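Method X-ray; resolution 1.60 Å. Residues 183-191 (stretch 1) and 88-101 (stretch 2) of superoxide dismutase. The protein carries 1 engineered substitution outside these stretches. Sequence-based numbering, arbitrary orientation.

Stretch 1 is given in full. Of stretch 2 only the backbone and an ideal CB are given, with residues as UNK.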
# COMPACT_ATOMS: atom_id res chain seq x y z
N ASP A 183 -16.75 8.48 16.29
CA ASP A 183 -18.00 8.61 17.04
C ASP A 183 -18.02 7.40 17.97
O ASP A 183 -18.33 6.29 17.55
CB ASP A 183 -19.20 8.57 16.10
CG ASP A 183 -20.51 8.77 16.84
OD1 ASP A 183 -21.50 9.14 16.19
OD2 ASP A 183 -20.52 8.56 18.06
N TRP A 184 -17.67 7.61 19.23
CA TRP A 184 -17.64 6.49 20.16
C TRP A 184 -18.99 5.84 20.41
O TRP A 184 -19.04 4.68 20.83
CB TRP A 184 -16.97 6.90 21.47
CG TRP A 184 -15.47 7.03 21.27
CD1 TRP A 184 -14.77 8.19 21.10
CD2 TRP A 184 -14.52 5.97 21.11
NE1 TRP A 184 -13.45 7.92 20.83
CE2 TRP A 184 -13.27 6.56 20.83
CE3 TRP A 184 -14.61 4.56 21.16
CZ2 TRP A 184 -12.11 5.81 20.61
CZ3 TRP A 184 -13.45 3.80 20.94
CH2 TRP A 184 -12.21 4.43 20.66
N ASP A 185 -20.08 6.55 20.13
CA ASP A 185 -21.40 5.96 20.31
C ASP A 185 -21.59 4.83 19.32
O ASP A 185 -22.21 3.82 19.63
CB ASP A 185 -22.49 7.01 20.09
CG ASP A 185 -22.47 8.07 21.17
OD1 ASP A 185 -22.31 7.70 22.35
OD2 ASP A 185 -22.59 9.27 20.83
N ILE A 186 -21.02 4.99 18.12
CA ILE A 186 -21.12 3.96 17.11
C ILE A 186 -20.18 2.80 17.45
O ILE A 186 -20.56 1.65 17.38
CB ILE A 186 -20.82 4.52 15.71
CG1 ILE A 186 -21.88 5.58 15.38
CG2 ILE A 186 -20.75 3.40 14.66
CD1 ILE A 186 -21.50 6.56 14.31
N VAL A 187 -18.95 3.10 17.84
CA VAL A 187 -18.03 2.03 18.17
C VAL A 187 -18.58 1.23 19.34
O VAL A 187 -18.59 0.01 19.33
CB VAL A 187 -16.63 2.58 18.54
CG1 VAL A 187 -15.69 1.43 18.91
CG2 VAL A 187 -16.07 3.38 17.38
N GLU A 188 -19.08 1.94 20.36
CA GLU A 188 -19.62 1.26 21.54
C GLU A 188 -20.75 0.32 21.14
O GLU A 188 -20.88 -0.77 21.70
CB GLU A 188 -20.13 2.28 22.54
CG GLU A 188 -19.04 3.14 23.15
CD GLU A 188 -19.58 4.45 23.69
OE1 GLU A 188 -20.83 4.60 23.75
OE2 GLU A 188 -18.76 5.32 24.05
N SER A 189 -21.56 0.74 20.18
CA SER A 189 -22.67 -0.10 19.73
C SER A 189 -22.20 -1.43 19.13
O SER A 189 -22.93 -2.40 19.15
CB SER A 189 -23.52 0.64 18.70
OG SER A 189 -22.95 0.47 17.41
N ARG A 190 -20.98 -1.46 18.59
CA ARG A 190 -20.44 -2.69 17.99
C ARG A 190 -19.91 -3.64 19.04
O ARG A 190 -19.70 -4.82 18.78
CB ARG A 190 -19.29 -2.34 17.03
CG ARG A 190 -19.61 -1.20 16.08
CD ARG A 190 -18.44 -0.97 15.14
NE ARG A 190 -18.90 -0.19 14.00
CZ ARG A 190 -18.09 0.45 13.17
NH1 ARG A 190 -16.78 0.41 13.35
NH2 ARG A 190 -18.61 1.12 12.14
N TYR A 191 -19.71 -3.13 20.25
CA TYR A 191 -19.16 -3.91 21.37
C TYR A 191 -20.19 -4.66 22.23
O TYR A 191 -21.34 -4.18 22.33
CB TYR A 191 -18.34 -2.96 22.25
CG TYR A 191 -17.53 -3.59 23.35
CD1 TYR A 191 -16.60 -4.60 23.09
CD2 TYR A 191 -17.66 -3.13 24.66
CE1 TYR A 191 -15.80 -5.14 24.11
CE2 TYR A 191 -16.88 -3.66 25.69
CZ TYR A 191 -15.95 -4.66 25.41
OH TYR A 191 -15.23 -5.20 26.45
OXT TYR A 191 -19.85 -5.73 22.81
N UNK A 88 -13.79 10.98 24.40
CA UNK A 88 -13.43 9.67 24.94
C UNK A 88 -14.58 8.67 25.01
O UNK A 88 -15.75 9.04 25.14
CB UNK A 88 -12.85 9.85 26.34
N UNK A 89 -14.26 7.38 24.89
CA UNK A 89 -15.29 6.34 24.95
C UNK A 89 -15.85 6.28 26.37
O UNK A 89 -15.20 6.67 27.33
CB UNK A 89 -14.73 4.98 24.53
N UNK A 90 -17.07 5.78 26.49
CA UNK A 90 -17.70 5.65 27.78
C UNK A 90 -18.43 4.32 27.86
O UNK A 90 -18.25 3.45 27.01
CB UNK A 90 -18.66 6.82 28.04
N UNK A 91 -19.25 4.16 28.89
CA UNK A 91 -19.99 2.92 29.04
C UNK A 91 -19.08 1.72 29.24
O UNK A 91 -17.98 1.83 29.78
CB UNK A 91 -20.88 2.69 27.82
N UNK A 92 -19.54 0.56 28.78
CA UNK A 92 -18.76 -0.65 28.94
C UNK A 92 -17.48 -0.61 28.12
O UNK A 92 -16.44 -1.12 28.55
CB UNK A 92 -19.60 -1.87 28.55
N UNK A 93 -17.55 -0.03 26.93
CA UNK A 93 -16.34 0.03 26.11
C UNK A 93 -15.31 0.91 26.81
O UNK A 93 -14.14 0.55 26.91
CB UNK A 93 -16.65 0.56 24.71
N UNK A 94 -15.73 2.08 27.28
CA UNK A 94 -14.80 2.96 27.97
C UNK A 94 -14.15 2.27 29.15
O UNK A 94 -12.93 2.36 29.34
CB UNK A 94 -15.52 4.23 28.44
N UNK A 95 -14.95 1.57 29.95
CA UNK A 95 -14.42 0.85 31.10
C UNK A 95 -13.53 -0.32 30.68
O UNK A 95 -12.53 -0.61 31.35
CB UNK A 95 -15.57 0.34 31.97
N UNK A 96 -13.87 -0.99 29.58
CA UNK A 96 -13.09 -2.12 29.09
C UNK A 96 -11.72 -1.63 28.62
O UNK A 96 -10.71 -2.29 28.85
CB UNK A 96 -13.83 -2.84 27.96
N UNK A 97 -11.70 -0.47 27.97
CA UNK A 97 -10.45 0.12 27.49
C UNK A 97 -9.58 0.53 28.69
O UNK A 97 -8.37 0.30 28.70
CB UNK A 97 -10.73 1.32 26.59
N UNK A 98 -10.21 1.14 29.70
CA UNK A 98 -9.48 1.58 30.90
C UNK A 98 -8.91 0.36 31.62
O UNK A 98 -7.72 0.32 31.96
CB UNK A 98 -10.39 2.38 31.84
N UNK A 99 -9.75 -0.64 31.85
CA UNK A 99 -9.29 -1.83 32.55
C UNK A 99 -8.23 -2.59 31.78
O UNK A 99 -7.22 -3.01 32.35
CB UNK A 99 -10.47 -2.76 32.84
N UNK A 100 -8.42 -2.74 30.47
CA UNK A 100 -7.47 -3.52 29.68
C UNK A 100 -6.24 -2.81 29.14
O UNK A 100 -5.24 -3.48 28.84
CB UNK A 100 -8.22 -4.12 28.49
N UNK A 101 -6.27 -1.49 29.02
CA UNK A 101 -5.12 -0.75 28.51
C UNK A 101 -4.60 0.26 29.53
O UNK A 101 -3.56 0.89 29.32
CB UNK A 101 -5.49 -0.03 27.21

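The axes of helices 184-190 and 91-101 approach to 8.9 Å and cross at 83°; loop residues before the second helix and Tyr-191 at the C-terminus share in the contact.

At position 88, CA-to-CB points away and nothing of stretch 1 lies within 5.5 Å of the ideal CB, so almost any residue would suit. It is Ala-88, which touches through its backbone: its C lies over a face of the indole, 3.9 Å from Trp-184 CD1.

Position 89 has phi -68° and psi 157°, and its ideal CB sits 3.4 Å from Trp-184 CE3. An apolar group that can lie flat on the indole is favoured; the phi admits proline, and alanine would fit too. Pro-89 is found, with CD 3.9 Å from the centroid of the five-membered ring of Trp-184 and 11° off its normal, a CH-pi contact, while its CB approaches Trp-184 CE3 to 3.5 Å.

At position 90 the backbone already commits itself: N donates to Glu-188 OE2 at 3.0 Å, with an angle of 166°. The CB points sideways, 4.3 Å from that same oxygen, and Asp-185 offers a second carboxylate, so a long basic side chain, lysine or arginine, is suggested. Lys-90 curls back, and its NZ forms a salt bridge with Asp-185 OD1 at 3.4 Å, the hydrogen bond within it being weak.

Position 91 has phi 63° and psi -150°, and the positive phi by itself favours glycine; Gly-91 is the residue.

At position 92 CA-to-CB is sideways, and the ideal CB is 4.3 Å from Tyr-191 CE2. The C-terminal carboxylate lies farther along, making a long basic side chain attractive, or a shorter polar one possible. Lys-92 extends to it: NZ donates to Tyr-191 O at 3.1 Å and forms a long salt bridge with Tyr-191 OXT at 3.8 Å.

Position 93 is flanked by carbon, its ideal CB being 3.8 Å from both Tyr-191 CD2 and Glu-188 CG. A medium-sized apolar side chain, such as leucine, isoleucine or methionine, would fit. Leu-93 sets CD1 over a face of the Tyr-191 ring, 3.9 Å from its centroid and 14° off the normal, while CD2 reaches Val-187 CG1 at 3.6 Å and the edge of the indole at Trp-184 CZ3, 3.9 Å away.

At position 94 an ideal CB would lie 2.7 Å from the CA of position 90, a clash that calls for glycine: Gly-94. Position 95 has no neighbour in stretch 1, leaving the choice open; Glu-95 leads away.

Position 96 points toward stretch 1, with its ideal CB only 3.1 Å from Tyr-191 OH, so a small residue is indicated. Ala-96 fits, its CB 3.8 Å from Tyr-191 CZ.

Beyond it, no ideal CB has stretch 1 within 5.5 Å. At position 97 CA-to-CB is sideways, so a side chain of leucine or isoleucine size would be needed to reach the indole; Ile-97 does, its CD1 4.2 Å from Trp-184 CZ3. Position 98 is out of reach, its choice open: Asp-98. Position 99 is likewise unconstrained: Lys-99. Position 100 points toward stretch 1 from a distance, where a long side chain could approach; Gln-100 is barely covered. Position 101 is again out of reach: Phe-101.

Stretch 2 (88-101) APKGKLGEAIDKQF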
# COMPACT_ATOMS: atom_id res chain seq x y z
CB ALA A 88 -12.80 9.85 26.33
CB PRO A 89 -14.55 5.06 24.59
CG PRO A 89 -13.12 5.34 24.94
CD PRO A 89 -12.92 6.81 24.65
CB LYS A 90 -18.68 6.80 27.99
CG LYS A 90 -19.43 7.19 26.74
CD LYS A 90 -20.81 6.55 26.74
CE LYS A 90 -21.80 7.38 25.96
NZ LYS A 90 -21.19 8.64 25.42
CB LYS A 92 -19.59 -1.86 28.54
CG LYS A 92 -20.25 -1.70 27.20
CD LYS A 92 -21.43 -2.62 27.09
CE LYS A 92 -21.07 -3.86 26.28
NZ LYS A 92 -22.19 -4.24 25.36
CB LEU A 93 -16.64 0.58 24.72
CG LEU A 93 -15.39 0.59 23.83
CD1 LEU A 93 -14.75 -0.78 23.79
CD2 LEU A 93 -15.79 1.05 22.44
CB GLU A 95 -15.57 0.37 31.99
CG GLU A 95 -16.50 1.49 32.47
CD GLU A 95 -15.91 2.33 33.61
OE1 GLU A 95 -15.27 3.37 33.34
OE2 GLU A 95 -16.11 1.95 34.79
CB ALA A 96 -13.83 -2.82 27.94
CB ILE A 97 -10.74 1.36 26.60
CG1 ILE A 97 -11.17 0.90 25.20
CG2 ILE A 97 -9.50 2.27 26.50
CD1 ILE A 97 -11.74 2.00 24.35
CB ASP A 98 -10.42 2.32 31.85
CG ASP A 98 -10.45 3.82 31.62
OD1 ASP A 98 -11.15 4.52 32.39
OD2 ASP A 98 -9.77 4.32 30.69
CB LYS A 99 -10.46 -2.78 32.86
CG LYS A 99 -10.09 -3.91 33.85
CD LYS A 99 -11.24 -4.86 34.17
CE LYS A 99 -10.75 -5.99 35.09
NZ LYS A 99 -11.41 -7.31 34.84
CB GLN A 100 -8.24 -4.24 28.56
CG GLN A 100 -9.47 -4.98 29.08
CD GLN A 100 -10.22 -5.78 28.03
OE1 GLN A 100 -11.45 -5.88 28.06
NE2 GLN A 100 -9.49 -6.35 27.09
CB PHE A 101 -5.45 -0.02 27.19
CG PHE A 101 -5.67 -0.93 26.02
CD1 PHE A 101 -4.58 -1.41 25.28
CD2 PHE A 101 -6.96 -1.32 25.65
CE1 PHE A 101 -4.78 -2.27 24.19
CE2 PHE A 101 -7.16 -2.18 24.56
CZ PHE A 101 -6.07 -2.65 23.83
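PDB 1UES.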